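Long-range contacts in manganese-dependent ADP-ribose/CDP-alcohol diphosphatase (Danio rerio, PDB 2NXF), which probably hydrolyses ADP-ribose and CDP-alcohols such as CDP-choline to nucleoside monophosphates, using a dinuclear metal centre of the calcineurin-like phosphoesterase type: residues D3-F8 and P138-R143; L45-E50 and F296-L301; Q53-L58 and D84-D89; V145-Y150 and E203-W208. One frame throughout, in Å; residues are numbered along the deposited sequence.

Contact 1 of 4, residues D3-F8 and P138-R143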
loop_
_atom_site.group_PDB
_atom_site.type_symbol
_atom_site.label_atom_id
_atom_site.label_comp_id
_atom_site.label_asym_id
_atom_site.label_seq_id
_atom_site.Cartn_x
_atom_site.Cartn_y
_atom_site.Cartn_z
ATOM N N ASP A 3 3.008 -27.376 6.281
ATOM C CA ASP A 3 2.069 -26.741 7.271
ATOM C C ASP A 3 2.430 -25.270 7.593
ATOM O O ASP A 3 3.456 -25.026 8.242
ATOM C CB ASP A 3 2.059 -27.578 8.554
ATOM C CG ASP A 3 1.127 -27.011 9.631
ATOM O OD1 ASP A 3 0.196 -26.238 9.305
ATOM O OD2 ASP A 3 1.326 -27.345 10.815
ATOM N N PRO A 4 1.576 -24.293 7.181
ATOM C CA PRO A 4 1.977 -22.871 7.315
ATOM C C PRO A 4 1.967 -22.330 8.744
ATOM O O PRO A 4 1.131 -22.735 9.560
ATOM C CB PRO A 4 0.957 -22.111 6.451
ATOM C CG PRO A 4 -0.198 -22.998 6.292
ATOM C CD PRO A 4 0.232 -24.427 6.577
ATOM N N VAL A 5 2.925 -21.453 9.035
ATOM C CA VAL A 5 3.010 -20.773 10.320
ATOM C C VAL A 5 1.912 -19.710 10.420
ATOM O O VAL A 5 1.370 -19.464 11.505
ATOM C CB VAL A 5 4.403 -20.108 10.511
ATOM C CG1 VAL A 5 4.480 -19.344 11.828
ATOM C CG2 VAL A 5 5.508 -21.154 10.450
ATOM N N PHE A 6 1.603 -19.067 9.291
ATOM C CA PHE A 6 0.658 -17.963 9.275
ATOM C C PHE A 6 0.100 -17.801 7.869
ATOM O O PHE A 6 0.806 -18.044 6.893
ATOM C CB PHE A 6 1.369 -16.667 9.706
ATOM C CG PHE A 6 0.435 -15.526 10.043
ATOM C CD1 PHE A 6 -0.325 -15.546 11.220
ATOM C CD2 PHE A 6 0.346 -14.415 9.207
ATOM C CE1 PHE A 6 -1.179 -14.455 11.526
ATOM C CE2 PHE A 6 -0.504 -13.337 9.507
ATOM C CZ PHE A 6 -1.266 -13.369 10.671
ATOM N N THR A 7 -1.156 -17.375 7.779
ATOM C CA THR A 7 -1.865 -17.283 6.492
ATOM C C THR A 7 -2.641 -15.973 6.487
ATOM O O THR A 7 -3.363 -15.679 7.436
ATOM C CB THR A 7 -2.872 -18.462 6.337
ATOM O OG1 THR A 7 -2.185 -19.728 6.372
ATOM C CG2 THR A 7 -3.641 -18.339 5.033
ATOM N N PHE A 8 -2.484 -15.161 5.436
ATOM C CA PHE A 8 -3.175 -13.860 5.419
ATOM C C PHE A 8 -3.633 -13.482 4.019
ATOM O O PHE A 8 -2.988 -13.850 3.049
ATOM C CB PHE A 8 -2.337 -12.748 6.050
ATOM C CG PHE A 8 -1.027 -12.462 5.344
ATOM C CD1 PHE A 8 -0.884 -11.344 4.521
ATOM C CD2 PHE A 8 0.076 -13.301 5.545
ATOM C CE1 PHE A 8 0.335 -11.070 3.900
ATOM C CE2 PHE A 8 1.293 -13.053 4.917
ATOM C CZ PHE A 8 1.422 -11.944 4.098
ATOM N N PRO A 138 2.762 -11.163 14.022
ATOM C CA PRO A 138 1.550 -11.979 13.902
ATOM C C PRO A 138 1.760 -13.451 14.274
ATOM O O PRO A 138 0.786 -14.171 14.542
ATOM C CB PRO A 138 1.224 -11.871 12.410
ATOM C CG PRO A 138 2.571 -11.737 11.746
ATOM C CD PRO A 138 3.391 -10.907 12.710
ATOM N N ALA A 139 3.020 -13.893 14.301
ATOM C CA ALA A 139 3.367 -15.307 14.458
ATOM C C ALA A 139 4.847 -15.395 14.805
ATOM O O ALA A 139 5.614 -14.498 14.429
ATOM C CB ALA A 139 3.090 -16.061 13.156
ATOM N N PRO A 140 5.264 -16.475 15.487
ATOM C CA PRO A 140 6.657 -16.596 15.911
ATOM C C PRO A 140 7.629 -16.458 14.740
ATOM O O PRO A 140 7.431 -17.102 13.706
ATOM C CB PRO A 140 6.723 -18.019 16.496
ATOM C CG PRO A 140 5.331 -18.289 16.956
ATOM C CD PRO A 140 4.467 -17.649 15.909
ATOM N N ASN A 141 8.647 -15.607 14.910
ATOM C CA ASN A 141 9.725 -15.407 13.921
ATOM C C ASN A 141 9.332 -14.565 12.701
ATOM O O ASN A 141 10.101 -14.492 11.731
ATOM C CB ASN A 141 10.332 -16.749 13.448
ATOM C CG ASN A 141 10.766 -17.642 14.601
ATOM O OD1 ASN A 141 10.311 -18.786 14.730
ATOM N ND2 ASN A 141 11.651 -17.130 15.442
ATOM N N PHE A 142 8.141 -13.969 12.739
ATOM C CA PHE A 142 7.674 -13.075 11.661
ATOM C C PHE A 142 7.261 -11.731 12.187
ATOM O O PHE A 142 6.771 -11.617 13.327
ATOM C CB PHE A 142 6.512 -13.703 10.878
ATOM C CG PHE A 142 6.918 -14.916 10.111
ATOM C CD1 PHE A 142 7.506 -14.780 8.861
ATOM C CD2 PHE A 142 6.759 -16.196 10.651
ATOM C CE1 PHE A 142 7.931 -15.903 8.151
ATOM C CE2 PHE A 142 7.167 -17.332 9.938
ATOM C CZ PHE A 142 7.753 -17.177 8.693
ATOM N N ARG A 143 7.473 -10.706 11.365
ATOM C CA ARG A 143 7.117 -9.351 11.771
ATOM C C ARG A 143 6.513 -8.638 10.576
ATOM O O ARG A 143 7.014 -8.796 9.468
ATOM C CB ARG A 143 8.330 -8.595 12.311
ATOM C CG ARG A 143 7.894 -7.247 12.957
ATOM C CD ARG A 143 8.889 -6.752 13.949
ATOM N NE ARG A 143 9.111 -7.743 14.990
ATOM C CZ ARG A 143 8.435 -7.801 16.136
ATOM N NH1 ARG A 143 7.489 -6.902 16.419
ATOM N NH2 ARG A 143 8.714 -8.749 17.000
#
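With CG anti to the backbone N (chi1 -166°), the Phe6 ring is set against Pro138, while Val5 has CG1 anti to its own N (chi1 178°) and turned to Ala139 and Phe142. Here the two sheets of the calcineurin-like beta sandwich meet at one end: strand 6-11 belongs to one, and strands 134-139 and 142-146, joined by a type II turn from Ala139 to Phe142, to the other. Val5 and Phe6 both face Leu301 in a classic beta bulge, so two consecutive side chains are turned to 138-143. Pro138 CB makes a CH-pi contact over one face of the Phe6 ring, 3.7 Å from its centroid and offset toward the rim, the two side chains crossing at about a right angle. An alanine at Phe6 would probably leave that side of Pro138 without its aromatic cover and open a gap beside Cys54, which also touches the ring. Phe6 CB, 3.9 Å from Ala139 CB, continues the apolar seam toward Val5. Val5 CG1 serves both partners, lying 3.8 Å from Ala139 CB and 3.9 Å from Phe142 CE2.

Contact 2 of 4, residues L45-E50 and F296-L301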
loop_
_atom_site.group_PDB
_atom_site.type_symbol
_atom_site.label_atom_id
_atom_site.label_comp_id
_atom_site.label_asym_id
_atom_site.label_seq_id
_atom_site.Cartn_x
_atom_site.Cartn_y
_atom_site.Cartn_z
ATOM N N LEU A 45 -15.179 -13.991 0.704
ATOM C CA LEU A 45 -15.707 -15.357 0.695
ATOM C C LEU A 45 -14.582 -16.402 0.637
ATOM O O LEU A 45 -14.584 -17.372 1.408
ATOM C CB LEU A 45 -16.667 -15.524 -0.487
ATOM C CG LEU A 45 -17.410 -16.835 -0.655
ATOM C CD1 LEU A 45 -18.087 -17.243 0.641
ATOM C CD2 LEU A 45 -18.453 -16.676 -1.772
ATOM N N GLN A 46 -13.617 -16.189 -0.260
ATOM C CA GLN A 46 -12.487 -17.112 -0.413
ATOM C C GLN A 46 -11.590 -17.143 0.835
ATOM O O GLN A 46 -11.229 -18.227 1.304
ATOM C CB GLN A 46 -11.690 -16.820 -1.694
ATOM C CG GLN A 46 -12.539 -16.997 -2.966
ATOM C CD GLN A 46 -11.708 -17.144 -4.246
ATOM O OE1 GLN A 46 -10.702 -17.875 -4.281
ATOM N NE2 GLN A 46 -12.144 -16.466 -5.315
ATOM N N TRP A 47 -11.299 -15.977 1.405
ATOM C CA TRP A 47 -10.461 -15.888 2.614
ATOM C C TRP A 47 -11.130 -16.562 3.802
ATOM O O TRP A 47 -10.455 -17.147 4.650
ATOM C CB TRP A 47 -10.171 -14.436 2.964
ATOM C CG TRP A 47 -9.248 -13.748 1.999
ATOM C CD1 TRP A 47 -8.230 -14.310 1.279
ATOM C CD2 TRP A 47 -9.251 -12.350 1.680
ATOM N NE1 TRP A 47 -7.600 -13.336 0.517
ATOM C CE2 TRP A 47 -8.212 -12.128 0.754
ATOM C CE3 TRP A 47 -10.054 -11.262 2.074
ATOM C CZ2 TRP A 47 -7.935 -10.853 0.230
ATOM C CZ3 TRP A 47 -9.768 -9.981 1.549
ATOM C CH2 TRP A 47 -8.727 -9.803 0.636
ATOM N N ARG A 48 -12.458 -16.485 3.861
ATOM C CA ARG A 48 -13.210 -17.174 4.911
ATOM C C ARG A 48 -13.034 -18.683 4.803
ATOM O O ARG A 48 -12.773 -19.354 5.804
ATOM C CB ARG A 48 -14.698 -16.805 4.856
ATOM C CG ARG A 48 -14.996 -15.405 5.377
ATOM C CD ARG A 48 -16.488 -15.051 5.248
ATOM N NE ARG A 48 -17.378 -15.990 5.931
ATOM C CZ ARG A 48 -17.531 -16.083 7.253
ATOM N NH1 ARG A 48 -16.848 -15.295 8.080
ATOM N NH2 ARG A 48 -18.379 -16.970 7.755
ATOM N N ARG A 49 -13.155 -19.218 3.588
ATOM C CA ARG A 49 -12.988 -20.668 3.362
ATOM C C ARG A 49 -11.591 -21.141 3.759
ATOM O O ARG A 49 -11.400 -22.247 4.296
ATOM C CB ARG A 49 -13.219 -21.008 1.888
ATOM C CG ARG A 49 -14.666 -21.093 1.450
ATOM C CD ARG A 49 -14.722 -21.677 0.036
ATOM N NE ARG A 49 -15.997 -21.395 -0.621
ATOM C CZ ARG A 49 -16.196 -20.425 -1.512
ATOM N NH1 ARG A 49 -15.202 -19.632 -1.896
ATOM N NH2 ARG A 49 -17.403 -20.257 -2.037
ATOM N N GLU A 50 -10.621 -20.278 3.489
ATOM C CA GLU A 50 -9.209 -20.530 3.765
ATOM C C GLU A 50 -8.875 -20.428 5.262
ATOM O O GLU A 50 -7.767 -20.783 5.667
ATOM C CB GLU A 50 -8.350 -19.523 2.959
ATOM C CG GLU A 50 -8.296 -19.924 1.475
ATOM C CD GLU A 50 -7.666 -18.883 0.556
ATOM O OE1 GLU A 50 -7.562 -17.712 0.929
ATOM O OE2 GLU A 50 -7.339 -19.253 -0.593
ATOM N N PHE A 296 -6.618 -10.536 -6.302
ATOM C CA PHE A 296 -6.303 -10.580 -4.892
ATOM C C PHE A 296 -5.424 -11.798 -4.670
ATOM O O PHE A 296 -5.147 -12.558 -5.603
ATOM C CB PHE A 296 -7.574 -10.623 -4.005
ATOM C CG PHE A 296 -8.244 -11.980 -3.942
ATOM C CD1 PHE A 296 -8.079 -12.817 -2.828
ATOM C CD2 PHE A 296 -9.060 -12.415 -4.981
ATOM C CE1 PHE A 296 -8.707 -14.085 -2.769
ATOM C CE2 PHE A 296 -9.710 -13.677 -4.923
ATOM C CZ PHE A 296 -9.523 -14.509 -3.823
ATOM N N ALA A 297 -4.953 -11.966 -3.444
ATOM C CA ALA A 297 -4.129 -13.128 -3.153
ATOM C C ALA A 297 -4.323 -13.604 -1.717
ATOM O O ALA A 297 -4.914 -12.891 -0.877
ATOM C CB ALA A 297 -2.658 -12.781 -3.404
ATOM N N THR A 298 -3.767 -14.770 -1.440
ATOM C CA THR A 298 -3.592 -15.261 -0.081
ATOM C C THR A 298 -2.134 -15.673 0.047
ATOM O O THR A 298 -1.605 -16.365 -0.828
ATOM C CB THR A 298 -4.496 -16.467 0.206
ATOM O OG1 THR A 298 -5.854 -16.109 -0.093
ATOM C CG2 THR A 298 -4.385 -16.883 1.678
ATOM N N ALA A 299 -1.499 -15.257 1.136
ATOM C CA ALA A 299 -0.104 -15.586 1.357
ATOM C C ALA A 299 0.018 -16.572 2.497
ATOM O O ALA A 299 -0.681 -16.463 3.514
ATOM C CB ALA A 299 0.713 -14.329 1.644
ATOM N N TYR A 300 0.913 -17.532 2.301
ATOM C CA TYR A 300 1.185 -18.575 3.270
ATOM C C TYR A 300 2.658 -18.489 3.672
ATOM O O TYR A 300 3.537 -18.643 2.832
ATOM C CB TYR A 300 0.885 -19.947 2.649
ATOM C CG TYR A 300 -0.569 -20.142 2.268
ATOM C CD1 TYR A 300 -1.433 -20.820 3.125
ATOM C CD2 TYR A 300 -1.077 -19.651 1.065
ATOM C CE1 TYR A 300 -2.769 -21.006 2.804
ATOM C CE2 TYR A 300 -2.427 -19.839 0.723
ATOM C CZ TYR A 300 -3.260 -20.516 1.619
ATOM O OH TYR A 300 -4.591 -20.723 1.322
ATOM N N LEU A 301 2.911 -18.252 4.960
ATOM C CA LEU A 301 4.257 -18.217 5.501
ATOM C C LEU A 301 4.560 -19.574 6.116
ATOM O O LEU A 301 3.913 -19.988 7.077
ATOM C CB LEU A 301 4.392 -17.108 6.556
ATOM C CG LEU A 301 4.219 -15.679 6.033
ATOM C CD1 LEU A 301 4.102 -14.705 7.210
ATOM C CD2 LEU A 301 5.381 -15.289 5.106
HETATM O O HOH W 1 -5.808 -21.906 4.256
HETATM O O HOH W 2 -5.034 -19.826 -1.891
#
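Thr298 OG1 donates to Glu50 OE1 at 2.6 Å, meeting the carboxylate on its syn side, and is also hydrogen-bonded to Arg311, whose guanidinium forms a salt bridge with Glu50 OE2. A water donates to Glu50 OE2 at 2.7 Å. Deeper in, the indole of Trp47 donates through NE1 to Ala297 O (3.1 Å, N-H...O 150°); the oxygen lies near the ring plane, but the donor stands above the carbonyl plane. Phe296 turns its edge to the indole face in an offset edge-to-face pair, planes 85° apart, while its CZ meets Gln46 CD at 3.4 Å. A leucine in place of Trp47 would probably leave Ala297 O without this donor and the Phe296 edge without the indole face it meets. The helical residues 45-49 run at 19° to strand residues 296-301, and helix 35-49 covers one sheet of the phosphoesterase sandwich. The carboxylate shared by a hydroxyl, an arginine and water is likely to stay ionised, so a charged cluster borders the aromatic packing.

Contact 3 of 4, residues Q53-L58 and D84-D89. With EOH (ethanol), chain G.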
loop_
_atom_site.group_PDB
_atom_site.type_symbol
_atom_site.label_atom_id
_atom_site.label_comp_id
_atom_site.label_asym_id
_atom_site.label_seq_id
_atom_site.Cartn_x
_atom_site.Cartn_y
_atom_site.Cartn_z
ATOM N N GLN A 53 -5.782 -15.742 8.873
ATOM C CA GLN A 53 -5.626 -15.215 10.224
ATOM C C GLN A 53 -5.729 -13.693 10.290
ATOM O O GLN A 53 -5.965 -13.133 11.363
ATOM C CB GLN A 53 -4.325 -15.719 10.841
ATOM C CG GLN A 53 -4.396 -17.195 11.217
ATOM C CD GLN A 53 -3.040 -17.849 11.299
ATOM O OE1 GLN A 53 -2.470 -18.249 10.285
ATOM N NE2 GLN A 53 -2.521 -17.987 12.517
ATOM N N CYS A 54 -5.552 -13.040 9.140
ATOM C CA CYS A 54 -5.799 -11.598 8.984
ATOM C C CYS A 54 -5.813 -11.248 7.501
ATOM O O CYS A 54 -5.597 -12.110 6.654
ATOM C CB CYS A 54 -4.767 -10.743 9.739
ATOM S SG CYS A 54 -3.119 -10.658 8.994
ATOM N N VAL A 55 -6.118 -9.991 7.206
ATOM C CA VAL A 55 -6.071 -9.481 5.850
ATOM C C VAL A 55 -5.246 -8.199 5.918
ATOM O O VAL A 55 -5.345 -7.458 6.894
ATOM C CB VAL A 55 -7.498 -9.181 5.302
ATOM C CG1 VAL A 55 -7.444 -8.504 3.930
ATOM C CG2 VAL A 55 -8.351 -10.498 5.249
ATOM N N VAL A 56 -4.425 -7.958 4.904
ATOM C CA VAL A 56 -3.776 -6.654 4.728
ATOM C C VAL A 56 -4.258 -6.061 3.414
ATOM O O VAL A 56 -4.158 -6.702 2.357
ATOM C CB VAL A 56 -2.235 -6.755 4.715
ATOM C CG1 VAL A 56 -1.625 -5.348 4.673
ATOM C CG2 VAL A 56 -1.712 -7.520 5.944
ATOM N N GLN A 57 -4.819 -4.859 3.474
ATOM C CA GLN A 57 -5.226 -4.205 2.220
ATOM C C GLN A 57 -4.366 -2.965 2.038
ATOM O O GLN A 57 -4.143 -2.202 2.990
ATOM C CB GLN A 57 -6.732 -3.940 2.128
ATOM C CG GLN A 57 -7.295 -2.928 3.115
ATOM C CD GLN A 57 -7.199 -1.471 2.629
ATOM O OE1 GLN A 57 -6.827 -1.176 1.485
ATOM N NE2 GLN A 57 -7.568 -0.554 3.516
ATOM N N LEU A 58 -3.899 -2.789 0.805
ATOM C CA LEU A 58 -2.780 -1.917 0.495
ATOM C C LEU A 58 -3.171 -0.462 0.170
ATOM O O LEU A 58 -2.324 0.327 -0.280
ATOM C CB LEU A 58 -1.962 -2.533 -0.656
ATOM C CG LEU A 58 -0.887 -3.590 -0.289
ATOM C CD1 LEU A 58 0.228 -2.950 0.565
ATOM C CD2 LEU A 58 -1.494 -4.742 0.434
ATOM N N ASP A 84 -15.822 -6.648 7.087
ATOM C CA ASP A 84 -16.231 -7.150 8.410
ATOM C C ASP A 84 -16.754 -8.586 8.365
ATOM O O ASP A 84 -16.657 -9.318 9.356
ATOM C CB ASP A 84 -17.289 -6.236 9.029
ATOM C CG ASP A 84 -16.710 -4.946 9.563
ATOM O OD1 ASP A 84 -15.478 -4.842 9.736
ATOM O OD2 ASP A 84 -17.500 -4.012 9.806
ATOM N N ALA A 85 -17.317 -8.972 7.222
ATOM C CA ALA A 85 -17.840 -10.323 7.009
ATOM C C ALA A 85 -16.753 -11.397 7.105
ATOM O O ALA A 85 -17.072 -12.573 7.290
ATOM C CB ALA A 85 -18.554 -10.402 5.660
ATOM N N CYS A 86 -15.480 -11.001 6.980
ATOM C CA CYS A 86 -14.366 -11.953 7.049
ATOM C C CYS A 86 -14.086 -12.432 8.475
ATOM O O CYS A 86 -13.461 -13.480 8.671
ATOM C CB CYS A 86 -13.095 -11.359 6.440
ATOM S SG CYS A 86 -11.977 -12.597 5.726
ATOM N N SER A 87 -14.532 -11.652 9.465
ATOM C CA SER A 87 -14.400 -12.009 10.891
ATOM C C SER A 87 -12.967 -12.155 11.431
ATOM O O SER A 87 -12.747 -12.859 12.417
ATOM C CB SER A 87 -15.214 -13.274 11.216
ATOM O OG SER A 87 -16.558 -13.151 10.782
ATOM N N VAL A 88 -11.994 -11.506 10.782
ATOM C CA VAL A 88 -10.631 -11.453 11.324
ATOM C C VAL A 88 -10.086 -10.036 11.215
ATOM O O VAL A 88 -10.674 -9.195 10.537
ATOM C CB VAL A 88 -9.634 -12.441 10.633
ATOM C CG1 VAL A 88 -9.971 -13.903 10.968
ATOM C CG2 VAL A 88 -9.551 -12.191 9.141
ATOM N N ASP A 89 -8.961 -9.787 11.876
ATOM C CA ASP A 89 -8.313 -8.481 11.836
ATOM C C ASP A 89 -7.982 -8.107 10.404
ATOM O O ASP A 89 -7.430 -8.926 9.663
ATOM C CB ASP A 89 -6.995 -8.496 12.622
ATOM C CG ASP A 89 -7.188 -8.534 14.128
ATOM O OD1 ASP A 89 -8.322 -8.332 14.628
ATOM O OD2 ASP A 89 -6.172 -8.777 14.826
HETATM C C1 EOH G . -11.435 -16.054 8.485
HETATM C C2 EOH G . -10.743 -16.971 9.495
HETATM O O EOH G . -12.838 -16.012 8.695
HETATM O O HOH W 3 -7.726 -11.784 13.467
#
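The peptide carbonyl of Asp89 takes the N-H of Val55 in its own plane, at 3.0 Å from O to N and with a C=O...N angle of 158°. The same oxygen also lies 3.2 Å from Cys54 CA. One residue earlier, Val88 lays CG2 against Cys54 CA at 3.8 Å, and its CB sits beside Gln53 O. Water joins the backbones a second time, donating a hydrogen bond to Gln53 O and accepting one from Asp89 N at 2.8 Å. This is the close of a beta-alpha-beta crossover: the chain leaves parallel strand 54-57, passes through helix 72-84 and re-enters the sheet as its edge strand 89-92. On the helix side of the strand, Val55 CG2 lies 4.2 Å from Cys86 SG in one of two conformers, a contact that is therefore uncertain, and Trp47 of helix 35-49 packs against Val55. An ethanol molecule, probably from the crystallisation liquor, donates a hydrogen bond from its hydroxyl O to Cys86 O at 2.6 Å, and its C2 rests 3.5 Å from Val88 CG1.

Contact 4 of 4, residues V145-Y150 and E203-W208; sequences VLLDAY and EQQLQW
The carboxamide of Gln205 binds the backbone of Asp148 twice: OE1 accepts from Asp148 N at 2.8 Å, and NE2 donates to Asp148 O at 3.0 Å. Both bonds are nearly straight, with N-H...O angles of 173°, and Asp148 O lies in the plane of the amide. Paired bonds to one residue fix the rotation of the carboxamide about its last torsion. CG of Gln205 stands anti to its backbone N (chi1 -172°) at the start of a fully extended side chain that reaches from the helix to the backbone of Asp148. NE2 has a second acceptor in Asp151. The side chain of Asp148 is held from elsewhere, OD2 by a salt bridge to Arg104 and by the N-H of Tyr132, while OD1 takes the N-H of Tyr150 in an Asx turn. Leu147 CB lies beside the amide, 3.4 Å from Gln205 OE1. Beyond it the contact is apolar: Leu147 CD2 comes to the edge of the Trp208 ring at CZ3 (3.8 Å). Val145 CG1 approaches Trp208 CH2 at 3.7 Å, while the indole N-H is bonded to Ser124. Helix 203-219 thus packs on strand 142-146 and the loop after it, in the helix-on-sheet layering of the calcineurin-like phosphoesterase sandwich; the Asp148 side chain lies about 8 Å from that of His228, a zinc ligand.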
loop_
_atom_site.group_PDB
_atom_site.type_symbol
_atom_site.label_atom_id
_atom_site.label_comp_id
_atom_site.label_asym_id
_atom_site.label_seq_id
_atom_site.Cartn_x
_atom_site.Cartn_y
_atom_site.Cartn_z
ATOM N N VAL A 145 5.347 -4.832 9.071
ATOM C CA VAL A 145 5.580 -3.402 9.239
ATOM C C VAL A 145 4.702 -2.710 8.202
ATOM O O VAL A 145 4.775 -3.041 7.010
ATOM C CB VAL A 145 7.066 -3.026 8.985
ATOM C CG1 VAL A 145 7.279 -1.507 9.137
ATOM C CG2 VAL A 145 8.011 -3.799 9.939
ATOM N N LEU A 146 3.861 -1.776 8.639
ATOM C CA LEU A 146 3.047 -0.990 7.718
ATOM C C LEU A 146 3.617 0.411 7.723
ATOM O O LEU A 146 3.785 1.000 8.808
ATOM C CB LEU A 146 1.577 -0.918 8.176
ATOM C CG LEU A 146 0.625 -1.989 7.620
ATOM C CD1 LEU A 146 0.930 -3.313 8.299
ATOM C CD2 LEU A 146 -0.850 -1.573 7.836
ATOM N N LEU A 147 3.916 0.918 6.525
ATOM C CA LEU A 147 4.525 2.239 6.368
ATOM C C LEU A 147 3.529 3.259 5.851
ATOM O O LEU A 147 2.489 2.890 5.257
ATOM C CB LEU A 147 5.701 2.159 5.387
ATOM C CG LEU A 147 6.860 1.211 5.733
ATOM C CD1 LEU A 147 7.940 1.310 4.657
ATOM C CD2 LEU A 147 7.403 1.533 7.129
ATOM N N ASP A 148 3.872 4.537 6.081
ATOM C CA ASP A 148 3.076 5.693 5.712
ATOM C C ASP A 148 3.812 6.419 4.558
ATOM O O ASP A 148 4.689 7.267 4.783
ATOM C CB ASP A 148 2.967 6.611 6.951
ATOM C CG ASP A 148 2.085 7.841 6.729
ATOM O OD1 ASP A 148 1.593 8.094 5.599
ATOM O OD2 ASP A 148 1.887 8.550 7.734
ATOM N N ALA A 149 3.436 6.074 3.327
ATOM C CA ALA A 149 4.133 6.603 2.157
ATOM C C ALA A 149 3.735 8.055 1.824
ATOM O O ALA A 149 4.293 8.637 0.878
ATOM C CB ALA A 149 3.881 5.702 0.936
ATOM N N TYR A 150 2.791 8.613 2.587
ATOM C CA TYR A 150 2.378 10.028 2.462
ATOM C C TYR A 150 2.757 10.867 3.684
ATOM O O TYR A 150 2.236 11.954 3.897
ATOM C CB TYR A 150 0.879 10.149 2.111
ATOM C CG TYR A 150 0.639 9.547 0.749
ATOM C CD1 TYR A 150 0.699 10.337 -0.410
ATOM C CD2 TYR A 150 0.467 8.157 0.603
ATOM C CE1 TYR A 150 0.532 9.776 -1.667
ATOM C CE2 TYR A 150 0.304 7.587 -0.650
ATOM C CZ TYR A 150 0.355 8.395 -1.783
ATOM O OH TYR A 150 0.192 7.861 -3.046
ATOM N N GLU A 203 12.614 11.235 7.502
ATOM C CA GLU A 203 13.804 10.733 8.152
ATOM C C GLU A 203 13.404 10.011 9.455
ATOM O O GLU A 203 13.960 8.953 9.798
ATOM C CB GLU A 203 14.779 11.892 8.414
ATOM C CG GLU A 203 16.005 11.511 9.184
ATOM C CD GLU A 203 16.830 12.735 9.539
ATOM O OE1 GLU A 203 16.373 13.552 10.375
ATOM O OE2 GLU A 203 17.937 12.887 8.983
ATOM N N GLN A 204 12.431 10.580 10.176
ATOM C CA GLN A 204 11.989 9.971 11.432
ATOM C C GLN A 204 11.425 8.573 11.168
ATOM O O GLN A 204 11.737 7.592 11.895
ATOM C CB GLN A 204 10.950 10.850 12.129
ATOM C CG GLN A 204 10.422 10.236 13.425
ATOM C CD GLN A 204 9.497 11.166 14.197
ATOM O OE1 GLN A 204 9.004 12.171 13.674
ATOM N NE2 GLN A 204 9.263 10.831 15.447
ATOM N N GLN A 205 10.600 8.470 10.116
ATOM C CA GLN A 205 10.015 7.170 9.768
ATOM C C GLN A 205 11.087 6.171 9.312
ATOM O O GLN A 205 11.045 4.989 9.676
ATOM C CB GLN A 205 8.916 7.305 8.710
ATOM C CG GLN A 205 8.172 5.963 8.490
ATOM C CD GLN A 205 7.054 6.004 7.475
ATOM O OE1 GLN A 205 6.446 4.965 7.202
ATOM N NE2 GLN A 205 6.761 7.196 6.915
ATOM N N LEU A 206 12.041 6.629 8.506
ATOM C CA LEU A 206 13.099 5.718 8.025
ATOM C C LEU A 206 14.002 5.233 9.151
ATOM O O LEU A 206 14.463 4.080 9.137
ATOM C CB LEU A 206 13.966 6.394 6.956
ATOM C CG LEU A 206 13.213 6.695 5.659
ATOM C CD1 LEU A 206 14.041 7.727 4.839
ATOM C CD2 LEU A 206 12.952 5.450 4.860
ATOM N N GLN A 207 14.289 6.119 10.108
ATOM C CA GLN A 207 15.120 5.764 11.262
ATOM C C GLN A 207 14.422 4.681 12.086
ATOM O O GLN A 207 15.060 3.735 12.562
ATOM C CB GLN A 207 15.444 7.012 12.094
ATOM C CG GLN A 207 16.509 7.883 11.406
ATOM C CD GLN A 207 16.864 9.163 12.157
ATOM O OE1 GLN A 207 16.053 9.708 12.916
ATOM N NE2 GLN A 207 18.078 9.660 11.929
ATOM N N TRP A 208 13.103 4.802 12.227
ATOM C CA TRP A 208 12.335 3.782 12.934
ATOM C C TRP A 208 12.309 2.442 12.171
ATOM O O TRP A 208 12.547 1.382 12.756
ATOM C CB TRP A 208 10.918 4.299 13.211
ATOM C CG TRP A 208 9.893 3.281 13.657
ATOM C CD1 TRP A 208 9.656 2.828 14.940
ATOM C CD2 TRP A 208 8.919 2.637 12.825
ATOM N NE1 TRP A 208 8.607 1.929 14.941
ATOM C CE2 TRP A 208 8.137 1.798 13.657
ATOM C CE3 TRP A 208 8.635 2.689 11.451
ATOM C CZ2 TRP A 208 7.103 1.011 13.160
ATOM C CZ3 TRP A 208 7.593 1.899 10.947
ATOM C CH2 TRP A 208 6.839 1.077 11.805
#

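Overall arrangement
Contacts 1, 2 and 3 gather on one side of the chain's centre, their centres 10 to 15 Å apart, and share the six-stranded mixed sheet in which strand 6-11 lies between 54-57 and 295-301. Contact 1 connects this sheet to the seven-stranded one, whose strand 142-146 continues into contact 4, about 23 Å away between centres. Contact 2 joins helix 35-49 to a strand from near the end of the chain, so contacts 3 and 4 both fall within the span it encloses, contact 3 closing before contact 4 opens. Helices thus cover both outer sides of the sandwich, while the zinc ligands, among them Asp60, Asn96 and His228, follow soon after strands 54-57, 89-92 and 222-227.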